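Local coordinates for protein alpha-2,3-sialyltransferase (Campylobacter jejuni, PDB 2P2V) that probably transfers sialic acid from a CMP-linked donor to sugar acceptors in alpha-2,3 linkage, the crystallised chain being the N-terminal sialyltransferase part of a longer membrane protein, at residues A[166-171]-A[223-228]; A[33-38]-A[228-233]; A[50-55]-A[259-264]. One frame throughout, in Å; residues are numbered along the deposited sequence.

From the N terminus, the loop after strand 21-25 supplies residues 33-38. These meet 228-233 in contact 2 and close a loop of 189 intervening residues. The loop after strand 44-48 supplies 50-55, which meet 259-264 in contact 3. These two closures cross, because their segments alternate along the chain. Contact 1 pairs strand 165-169 with strand 224-227 and lies within both. Contacts 1 and 2 share Leu-228 and touch, so strands 165-169 and 224-227 and the loops next to them pack as one block. Contact 3 is centred about 24 Å from the centres of both. It ties the loop that carries Gln-50 of the ligand pocket to the loop before helix 268-283.

Contact 1. Residues A[166-171]-A[223-228]; sequences IYLCGI and VNIYAL. With CSF (cytidine-5'-monophosphate-3-fluoro-N-acetyl-neuraminic acid), chain O.
Ile-166 pairs with Ile-225 in a parallel ladder, and its N and O bond to the residues on either side. Ile-166 N donates to Asn-224 O at 2.8 Å, and Tyr-226 N returns to Ile-166 O at 2.8 Å. Leu-168 N reaches Tyr-226 O at 2.8 Å. The ladder weakens at its end, where Leu-228 N lies 3.1 Å from Leu-168 O in a bent bond. A water joins the same two atoms, donating to the carbonyl and accepting from the amide.

On one face, Tyr-167 and Tyr-226 lie side by side. Their similar chi1 angles (-59° and -63°) send both CG atoms the same way, so the rings run alongside. The ring planes are 27° apart, and with centroids 5.7 Å apart the rings hardly cover each other. Leu-228 crosses Tyr-167 at about a right angle, its CG 3.8 Å from Tyr-167 CB.

The other face is aliphatic. Leu-168 CD1 presses on Ile-225 CG2 at 3.4 Å, shorter than normal van der Waals contact, so packing is tight. Ile-166 stands beside Ile-225, and helix 150-161 packs on this face.

Past the strand end, Ile-171 CA comes within 3.5 Å of O2 of the cytosine in CSF. Strand 165-169 also pairs with strand 21-25, leaving 224-227 outermost. This is a parallel Rossmann-like sheet with the nucleotide at the C-terminal ends of its strands.

Contact 2. Residues A[33-38]-A[228-233]; sequences NINYKR and LCDDSI
Arg-38 grips Asp-230 side-on through two nitrogens. Its NE donates to Asp-230 OD1 at 2.9 Å, and its NH1 makes a salt bridge to Asp-230 OD2 at 2.7 Å. The arginine chain is extended from CG to NE, which carries the guanidinium out to the carboxylate. Both oxygens lie close to the guanidinium plane. The carboxylate itself is turned, with 40° between the two flat groups, and NH1 meets OD2 from above the carboxylate plane. The remaining nitrogen of the guanidinium, NH2, is hydrogen-bonded to Ser-241 O.

Asp-230 has a second, weaker neighbour. Asn-35 has CG anti to its backbone N (chi1 -173°), and ND2 makes weak hydrogen bonds to both carboxylate oxygens, the one to OD2 at 3.4 Å. Asn-35 OD1 accepts a hydrogen bond from Lys-37 NZ at 3.0 Å, which comes from above the amide plane.

Leu-228 takes part with both its backbone and its side chain. Its carbonyl O accepts from Asn-35 N at 3.0 Å. Its CD2 lies 3.9 Å from Arg-38 O, close to the arginine's CB. Next along the chain, Cys-229 SG packs against CG1 of Ile-34 and against Cys-169 of the neighbouring strand. A water bridges Asn-33 O and Asp-230 N, lying 2.8 Å from that carbonyl oxygen.

The chemistry is thus a two-nitrogen, side-on salt bridge beside an apolar patch. Pairing with Arg-38 would tend to keep Asp-230 ionised. The double grip on OD1 and OD2 also fixes the carboxylate's rotation, and the Asn-35 amide adds only weak bonds.

Contact 3. Residues A[50-55]-A[259-264]; sequences QFYFED and NDILLT. With CSF (cytidine-5'-monophosphate-3-fluoro-N-acetyl-neuraminic acid), chain O.
Phe-53 and Asn-259 bring the two backbones closest, with their CA atoms 4.7 Å apart. A short 3-10 segment runs up to Phe-53, while 259-264 has no regular structure. No hydrogen bond joins the segments.

Phe-53 carries much of the contact. Its ring is sandwiched: Asn-259 O stands 3.4 Å above one face and Gln-50 CB 3.6 Å above the other, both offset toward the rim. Asp-260 lies alongside, its carboxylate nearly perpendicular to the ring, with OD1 3.4 Å from Phe-53 CZ.

The turn follows strand 44-48 at the C-terminal end of the parallel Rossmann-like sheet, where such folds commonly bind nucleotides. Here it reaches the sialic acid of CSF. Gln-50 OE1 accepts from O9A at 2.6 Å, and its NE2 donates to O8A at 2.9 Å, so one amide holds two hydroxyls of the glycerol tail.

Tyr-52 reaches Ile-261 with the hydroxyl end of its ring. Its OH lies 3.3 Å from Ile-261 CB and is hydrogen-bonded to Gln-76 OE1 of helix 73-85. Ile-261 also packs on helix 187-192. The carboxylate of Asp-260 is held by Ser-186 OG and by the backbone N of Asn-188.

Contact 1. Residues A[166-171]-A[223-228]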
# COMPACT_ATOMS: atom_id res chain seq x y z
N ILE A 166 -26.22 17.71 -19.56
CA ILE A 166 -26.95 16.53 -19.06
C ILE A 166 -28.45 16.62 -19.35
O ILE A 166 -29.06 17.64 -19.03
CB ILE A 166 -26.76 16.41 -17.53
CG1 ILE A 166 -25.28 16.26 -17.20
CG2 ILE A 166 -27.64 15.33 -16.94
CD1 ILE A 166 -24.96 16.60 -15.80
N TYR A 167 -29.06 15.56 -19.90
CA TYR A 167 -30.49 15.50 -20.06
C TYR A 167 -31.01 14.40 -19.21
O TYR A 167 -30.60 13.24 -19.39
CB TYR A 167 -30.84 15.15 -21.48
CG TYR A 167 -30.30 16.17 -22.44
CD1 TYR A 167 -31.12 17.19 -22.94
CD2 TYR A 167 -28.98 16.14 -22.82
CE1 TYR A 167 -30.60 18.16 -23.82
CE2 TYR A 167 -28.44 17.08 -23.71
CZ TYR A 167 -29.28 18.08 -24.21
OH TYR A 167 -28.73 19.02 -25.08
N LEU A 168 -31.91 14.75 -18.31
CA LEU A 168 -32.39 13.79 -17.34
C LEU A 168 -33.74 13.22 -17.62
O LEU A 168 -34.64 13.94 -18.07
CB LEU A 168 -32.46 14.43 -15.96
CG LEU A 168 -31.15 15.00 -15.44
CD1 LEU A 168 -31.49 15.87 -14.22
CD2 LEU A 168 -30.13 13.91 -15.09
N CYS A 169 -33.91 11.95 -17.30
CA CYS A 169 -35.20 11.33 -17.42
C CYS A 169 -35.28 10.19 -16.43
O CYS A 169 -34.25 9.75 -15.88
CB CYS A 169 -35.47 10.82 -18.85
SG CYS A 169 -34.30 9.58 -19.48
N GLY A 170 -36.49 9.70 -16.22
CA GLY A 170 -36.72 8.63 -15.24
C GLY A 170 -36.39 9.04 -13.82
O GLY A 170 -36.28 8.20 -12.91
N ILE A 171 -36.23 10.35 -13.60
CA ILE A 171 -36.06 10.88 -12.24
C ILE A 171 -37.37 11.53 -11.70
O ILE A 171 -37.81 12.56 -12.19
CB ILE A 171 -34.78 11.77 -12.16
CG1 ILE A 171 -33.54 10.87 -12.27
CG2 ILE A 171 -34.75 12.54 -10.84
CD1 ILE A 171 -32.20 11.57 -12.50
N VAL A 223 -22.07 23.40 -16.03
CA VAL A 223 -22.63 22.54 -17.03
C VAL A 223 -24.11 22.88 -17.06
O VAL A 223 -24.60 23.64 -16.20
CB VAL A 223 -22.39 21.01 -16.66
CG1 VAL A 223 -20.93 20.66 -16.61
CG2 VAL A 223 -23.03 20.70 -15.35
N ASN A 224 -24.83 22.32 -18.02
CA ASN A 224 -26.24 22.56 -18.16
C ASN A 224 -27.01 21.29 -17.92
O ASN A 224 -26.57 20.25 -18.36
CB ASN A 224 -26.50 23.13 -19.58
CG ASN A 224 -26.02 24.59 -19.69
OD1 ASN A 224 -25.09 24.91 -20.46
ND2 ASN A 224 -26.59 25.45 -18.84
N ILE A 225 -28.11 21.40 -17.20
CA ILE A 225 -28.96 20.29 -16.89
C ILE A 225 -30.40 20.54 -17.33
O ILE A 225 -31.07 21.45 -16.82
CB ILE A 225 -28.93 19.94 -15.35
CG1 ILE A 225 -27.47 19.83 -14.83
CG2 ILE A 225 -29.78 18.72 -15.11
CD1 ILE A 225 -27.32 19.63 -13.30
N TYR A 226 -30.86 19.70 -18.25
CA TYR A 226 -32.22 19.74 -18.74
C TYR A 226 -33.05 18.54 -18.37
O TYR A 226 -32.50 17.46 -18.10
CB TYR A 226 -32.17 19.81 -20.26
CG TYR A 226 -31.49 21.07 -20.72
CD1 TYR A 226 -32.18 22.30 -20.69
CD2 TYR A 226 -30.18 21.06 -21.15
CE1 TYR A 226 -31.56 23.48 -21.09
CE2 TYR A 226 -29.55 22.22 -21.56
CZ TYR A 226 -30.25 23.43 -21.53
OH TYR A 226 -29.61 24.59 -21.94
N ALA A 227 -34.37 18.72 -18.38
CA ALA A 227 -35.33 17.62 -18.32
C ALA A 227 -35.77 17.17 -19.72
O ALA A 227 -35.66 17.94 -20.69
CB ALA A 227 -36.54 18.02 -17.48
N LEU A 228 -36.29 15.93 -19.82
CA LEU A 228 -36.80 15.39 -21.08
C LEU A 228 -38.28 14.98 -20.99
O LEU A 228 -38.92 14.73 -22.01
CB LEU A 228 -35.95 14.17 -21.52
CG LEU A 228 -34.49 14.31 -21.91
CD1 LEU A 228 -33.89 12.90 -22.11
CD2 LEU A 228 -34.29 15.13 -23.18
C5A CSF O . -32.93 1.84 -3.56
C4A CSF O . -33.43 3.26 -3.78
C2A CSF O . -31.74 3.58 -5.69
O6A CSF O . -31.42 2.18 -5.49
C6A CSF O . -32.42 1.30 -4.91
C3A CSF O . -32.34 4.15 -4.41
O4A CSF O . -33.76 3.83 -2.53
N5A CSF O . -34.09 1.05 -3.11
C7A CSF O . -31.78 -0.08 -4.78
C8A CSF O . -31.26 -0.56 -6.13
C9A CSF O . -30.50 -1.91 -6.00
O9A CSF O . -30.11 -2.42 -7.29
O8A CSF O . -32.38 -0.63 -7.06
O7A CSF O . -30.74 0.00 -3.78
C1A CSF O . -30.46 4.37 -5.93
OBA CSF O . -30.56 5.62 -5.86
OAA CSF O . -29.40 3.74 -6.18
O1A CSF O . -32.57 3.88 -6.84
O2A CSF O . -34.87 3.00 -7.04
N1 CSF O . -35.89 7.23 -9.49
C2 CSF O . -36.72 8.34 -9.13
N3 CSF O . -38.04 8.15 -8.83
C4 CSF O . -38.57 6.91 -8.91
C5 CSF O . -37.78 5.82 -9.27
C6 CSF O . -36.43 6.00 -9.56
C3' CSF O . -32.73 6.56 -8.49
C2' CSF O . -33.57 7.81 -8.64
C1' CSF O . -34.47 7.45 -9.83
O4' CSF O . -33.91 6.30 -10.50
C4' CSF O . -32.71 5.89 -9.86
PA CSF O . -33.54 2.93 -7.74
O5' CSF O . -33.71 3.79 -9.11
C5' CSF O . -32.60 4.37 -9.80
O3' CSF O . -31.39 6.89 -8.13
O2' CSF O . -32.73 8.95 -8.96
N4 CSF O . -39.90 6.71 -8.63
O2 CSF O . -36.20 9.49 -9.04
O3A CSF O . -32.90 1.64 -8.15
C10 CSF O . -33.86 0.05 -2.24
O10 CSF O . -32.73 -0.26 -1.83
C11 CSF O . -35.09 -0.72 -1.81
F3A CSF O . -31.30 4.31 -3.52
O HOH W 1 -37.19 14.55 -17.33

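Contact 2. Residues A[33-38]-A[228-233]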
# COMPACT_ATOMS: atom_id res chain seq x y z
N ASN A 33 -42.27 8.11 -20.50
CA ASN A 33 -42.84 9.35 -21.03
C ASN A 33 -41.78 10.37 -21.44
O ASN A 33 -41.94 11.57 -21.19
CB ASN A 33 -43.78 9.99 -19.99
CG ASN A 33 -44.83 9.02 -19.43
OD1 ASN A 33 -45.46 8.25 -20.17
ND2 ASN A 33 -45.03 9.08 -18.11
N ILE A 34 -40.69 9.90 -22.06
CA ILE A 34 -39.66 10.77 -22.62
C ILE A 34 -40.22 11.48 -23.85
O ILE A 34 -40.91 10.85 -24.66
CB ILE A 34 -38.42 9.97 -23.06
CG1 ILE A 34 -37.67 9.40 -21.83
CG2 ILE A 34 -37.44 10.82 -23.81
CD1 ILE A 34 -36.79 8.16 -22.19
N ASN A 35 -39.91 12.77 -24.00
CA ASN A 35 -40.29 13.48 -25.21
C ASN A 35 -39.12 13.39 -26.16
O ASN A 35 -38.17 14.16 -26.06
CB ASN A 35 -40.61 14.95 -24.90
CG ASN A 35 -41.16 15.69 -26.12
OD1 ASN A 35 -40.79 15.39 -27.26
ND2 ASN A 35 -42.02 16.67 -25.89
N TYR A 36 -39.16 12.43 -27.08
CA TYR A 36 -37.98 12.16 -27.89
C TYR A 36 -37.61 13.30 -28.79
O TYR A 36 -36.49 13.39 -29.28
CB TYR A 36 -38.14 10.88 -28.68
CG TYR A 36 -38.21 9.66 -27.76
CD1 TYR A 36 -37.04 9.07 -27.24
CD2 TYR A 36 -39.42 9.10 -27.43
CE1 TYR A 36 -37.12 7.92 -26.38
CE2 TYR A 36 -39.51 7.96 -26.56
CZ TYR A 36 -38.34 7.39 -26.05
OH TYR A 36 -38.41 6.27 -25.21
N LYS A 37 -38.56 14.21 -29.01
CA LYS A 37 -38.26 15.39 -29.85
C LYS A 37 -37.19 16.34 -29.25
O LYS A 37 -36.52 17.09 -29.98
CB LYS A 37 -39.57 16.13 -30.17
CG LYS A 37 -40.68 15.17 -30.66
CD LYS A 37 -41.99 15.92 -31.00
CE LYS A 37 -42.90 16.06 -29.76
NZ LYS A 37 -43.09 14.75 -29.05
N ARG A 38 -37.05 16.28 -27.92
CA ARG A 38 -36.13 17.09 -27.11
C ARG A 38 -34.70 16.51 -26.95
O ARG A 38 -33.81 17.21 -26.44
CB ARG A 38 -36.72 17.24 -25.70
CG ARG A 38 -38.17 17.78 -25.63
CD ARG A 38 -38.55 18.15 -24.21
NE ARG A 38 -39.99 18.43 -24.06
CZ ARG A 38 -40.55 19.58 -24.45
NH1 ARG A 38 -41.86 19.78 -24.30
NH2 ARG A 38 -39.79 20.54 -25.00
N LEU A 228 -36.29 15.93 -19.82
CA LEU A 228 -36.80 15.39 -21.08
C LEU A 228 -38.28 14.98 -20.99
O LEU A 228 -38.92 14.73 -22.01
CB LEU A 228 -35.95 14.17 -21.52
CG LEU A 228 -34.49 14.31 -21.91
CD1 LEU A 228 -33.89 12.90 -22.11
CD2 LEU A 228 -34.29 15.13 -23.18
N CYS A 229 -38.81 14.86 -19.77
CA CYS A 229 -40.15 14.32 -19.55
C CYS A 229 -41.12 15.44 -19.15
O CYS A 229 -41.01 16.01 -18.08
CB CYS A 229 -40.10 13.21 -18.50
SG CYS A 229 -38.77 11.99 -18.92
N ASP A 230 -42.03 15.77 -20.07
CA ASP A 230 -42.96 16.91 -19.90
C ASP A 230 -43.81 16.88 -18.65
O ASP A 230 -44.04 17.91 -18.01
CB ASP A 230 -43.87 17.02 -21.13
CG ASP A 230 -43.11 17.36 -22.39
OD1 ASP A 230 -41.93 16.99 -22.51
OD2 ASP A 230 -43.69 18.02 -23.28
N ASP A 231 -44.30 15.69 -18.33
CA ASP A 231 -45.26 15.53 -17.23
C ASP A 231 -44.65 15.09 -15.90
O ASP A 231 -45.38 14.63 -15.00
CB ASP A 231 -46.37 14.54 -17.66
CG ASP A 231 -47.20 15.07 -18.83
OD1 ASP A 231 -47.62 16.26 -18.77
OD2 ASP A 231 -47.41 14.31 -19.82
N SER A 232 -43.33 15.24 -15.76
CA SER A 232 -42.61 14.76 -14.59
C SER A 232 -42.31 15.91 -13.66
O SER A 232 -42.02 17.02 -14.12
CB SER A 232 -41.27 14.18 -15.00
OG SER A 232 -40.46 15.24 -15.53
N ILE A 233 -42.32 15.60 -12.37
CA ILE A 233 -41.89 16.52 -11.31
C ILE A 233 -40.56 17.24 -11.61
O ILE A 233 -40.40 18.44 -11.31
CB ILE A 233 -41.72 15.75 -9.98
CG1 ILE A 233 -43.08 15.41 -9.37
CG2 ILE A 233 -40.91 16.55 -9.00
CD1 ILE A 233 -44.02 16.61 -9.22
O HOH W 2 -43.40 13.76 -22.13

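Contact 3. Residues A[50-55]-A[259-264]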
# COMPACT_ATOMS: atom_id res chain seq x y z
N GLN A 50 -31.76 -1.48 -11.94
CA GLN A 50 -32.57 -2.41 -12.72
C GLN A 50 -33.11 -1.81 -14.03
O GLN A 50 -34.28 -1.97 -14.35
CB GLN A 50 -33.71 -2.94 -11.85
CG GLN A 50 -33.25 -3.90 -10.78
CD GLN A 50 -32.68 -3.20 -9.53
OE1 GLN A 50 -31.47 -3.15 -9.35
NE2 GLN A 50 -33.56 -2.70 -8.64
N PHE A 51 -32.26 -1.16 -14.83
CA PHE A 51 -32.72 -0.52 -16.06
C PHE A 51 -33.32 -1.56 -17.05
O PHE A 51 -34.23 -1.27 -17.84
CB PHE A 51 -31.56 0.27 -16.73
CG PHE A 51 -30.46 -0.59 -17.24
CD1 PHE A 51 -29.38 -0.92 -16.43
CD2 PHE A 51 -30.52 -1.11 -18.52
CE1 PHE A 51 -28.38 -1.79 -16.88
CE2 PHE A 51 -29.53 -1.98 -19.00
CZ PHE A 51 -28.46 -2.33 -18.17
N TYR A 52 -32.75 -2.76 -17.03
CA TYR A 52 -33.09 -3.83 -17.99
C TYR A 52 -34.47 -4.44 -17.71
O TYR A 52 -34.96 -5.26 -18.52
CB TYR A 52 -32.03 -4.95 -17.96
CG TYR A 52 -31.68 -5.39 -16.56
CD1 TYR A 52 -30.68 -4.73 -15.83
CD2 TYR A 52 -32.33 -6.46 -15.96
CE1 TYR A 52 -30.36 -5.08 -14.56
CE2 TYR A 52 -32.03 -6.82 -14.68
CZ TYR A 52 -31.03 -6.14 -13.97
OH TYR A 52 -30.69 -6.51 -12.69
N PHE A 53 -35.06 -4.06 -16.59
CA PHE A 53 -36.47 -4.37 -16.31
C PHE A 53 -37.41 -3.72 -17.34
O PHE A 53 -38.55 -4.19 -17.52
CB PHE A 53 -36.86 -3.88 -14.92
CG PHE A 53 -36.52 -4.83 -13.78
CD1 PHE A 53 -35.32 -5.55 -13.75
CD2 PHE A 53 -37.39 -4.96 -12.70
CE1 PHE A 53 -35.00 -6.37 -12.66
CE2 PHE A 53 -37.10 -5.82 -11.60
CZ PHE A 53 -35.90 -6.52 -11.60
N GLU A 54 -36.93 -2.68 -18.04
CA GLU A 54 -37.72 -2.00 -19.07
C GLU A 54 -38.23 -2.96 -20.13
O GLU A 54 -37.50 -3.85 -20.59
CB GLU A 54 -36.90 -0.85 -19.74
CG GLU A 54 -35.75 -1.32 -20.62
CD GLU A 54 -34.92 -0.18 -21.17
OE1 GLU A 54 -35.23 0.98 -20.82
OE2 GLU A 54 -33.97 -0.42 -21.98
N ASP A 55 -39.50 -2.77 -20.52
CA ASP A 55 -40.18 -3.64 -21.50
C ASP A 55 -39.90 -3.21 -22.94
O ASP A 55 -40.12 -3.97 -23.90
CB ASP A 55 -41.69 -3.69 -21.19
CG ASP A 55 -42.39 -2.33 -21.33
OD1 ASP A 55 -41.91 -1.30 -20.81
OD2 ASP A 55 -43.46 -2.30 -21.98
N ASN A 259 -35.36 -9.96 -17.71
CA ASN A 259 -36.23 -8.97 -17.12
C ASN A 259 -36.20 -8.96 -15.62
O ASN A 259 -37.02 -8.30 -14.99
CB ASN A 259 -37.67 -9.18 -17.58
CG ASN A 259 -38.27 -10.53 -17.12
OD1 ASN A 259 -37.57 -11.42 -16.61
ND2 ASN A 259 -39.57 -10.68 -17.35
N ASP A 260 -35.30 -9.74 -15.03
CA ASP A 260 -35.14 -9.75 -13.56
C ASP A 260 -33.63 -9.89 -13.35
O ASP A 260 -32.93 -10.33 -14.28
CB ASP A 260 -35.89 -10.93 -12.96
CG ASP A 260 -36.13 -10.80 -11.46
OD1 ASP A 260 -35.67 -9.81 -10.86
OD2 ASP A 260 -36.76 -11.73 -10.87
N ILE A 261 -33.14 -9.46 -12.19
CA ILE A 261 -31.72 -9.58 -11.83
C ILE A 261 -31.39 -11.07 -11.77
O ILE A 261 -32.19 -11.86 -11.23
CB ILE A 261 -31.40 -8.85 -10.48
CG1 ILE A 261 -29.90 -8.81 -10.19
CG2 ILE A 261 -32.21 -9.47 -9.24
CD1 ILE A 261 -29.55 -7.87 -9.00
N LEU A 262 -30.27 -11.46 -12.37
CA LEU A 262 -29.85 -12.88 -12.34
C LEU A 262 -29.32 -13.33 -11.00
O LEU A 262 -28.66 -12.59 -10.26
CB LEU A 262 -28.82 -13.15 -13.42
CG LEU A 262 -29.25 -12.81 -14.86
CD1 LEU A 262 -28.25 -13.36 -15.84
CD2 LEU A 262 -30.69 -13.30 -15.19
N LEU A 263 -29.58 -14.59 -10.67
CA LEU A 263 -29.09 -15.16 -9.43
C LEU A 263 -27.76 -15.83 -9.76
O LEU A 263 -27.53 -16.22 -10.89
CB LEU A 263 -30.08 -16.25 -8.96
CG LEU A 263 -31.14 -15.93 -7.89
CD1 LEU A 263 -31.67 -14.52 -7.82
CD2 LEU A 263 -32.28 -17.01 -7.92
N THR A 264 -26.92 -16.05 -8.76
CA THR A 264 -25.64 -16.69 -9.02
C THR A 264 -25.68 -18.11 -8.46
O THR A 264 -26.35 -18.35 -7.48
CB THR A 264 -24.50 -15.89 -8.39
OG1 THR A 264 -24.78 -15.72 -7.00
CG2 THR A 264 -24.47 -14.47 -9.01
C5A CSF O . -32.93 1.84 -3.56
C4A CSF O . -33.43 3.26 -3.78
C2A CSF O . -31.74 3.58 -5.69
O6A CSF O . -31.42 2.18 -5.49
C6A CSF O . -32.42 1.30 -4.91
C3A CSF O . -32.34 4.15 -4.41
O4A CSF O . -33.76 3.83 -2.53
N5A CSF O . -34.09 1.05 -3.11
C7A CSF O . -31.78 -0.08 -4.78
C8A CSF O . -31.26 -0.56 -6.13
C9A CSF O . -30.50 -1.91 -6.00
O9A CSF O . -30.11 -2.42 -7.29
O8A CSF O . -32.38 -0.63 -7.06
O7A CSF O . -30.74 0.00 -3.78
C1A CSF O . -30.46 4.37 -5.93
OBA CSF O . -30.56 5.62 -5.86
OAA CSF O . -29.40 3.74 -6.18
O1A CSF O . -32.57 3.88 -6.84
O2A CSF O . -34.87 3.00 -7.04
N1 CSF O . -35.89 7.23 -9.49
C2 CSF O . -36.72 8.34 -9.13
N3 CSF O . -38.04 8.15 -8.83
C4 CSF O . -38.57 6.91 -8.91
C5 CSF O . -37.78 5.82 -9.27
C6 CSF O . -36.43 6.00 -9.56
C3' CSF O . -32.73 6.56 -8.49
C2' CSF O . -33.57 7.81 -8.64
C1' CSF O . -34.47 7.45 -9.83
O4' CSF O . -33.91 6.30 -10.50
C4' CSF O . -32.71 5.89 -9.86
PA CSF O . -33.54 2.93 -7.74
O5' CSF O . -33.71 3.79 -9.11
C5' CSF O . -32.60 4.37 -9.80
O3' CSF O . -31.39 6.89 -8.13
O2' CSF O . -32.73 8.95 -8.96
N4 CSF O . -39.90 6.71 -8.63
O2 CSF O . -36.20 9.49 -9.04
O3A CSF O . -32.90 1.64 -8.15
C10 CSF O . -33.86 0.05 -2.24
O10 CSF O . -32.73 -0.26 -1.83
C11 CSF O . -35.09 -0.72 -1.81
F3A CSF O . -31.30 4.31 -3.52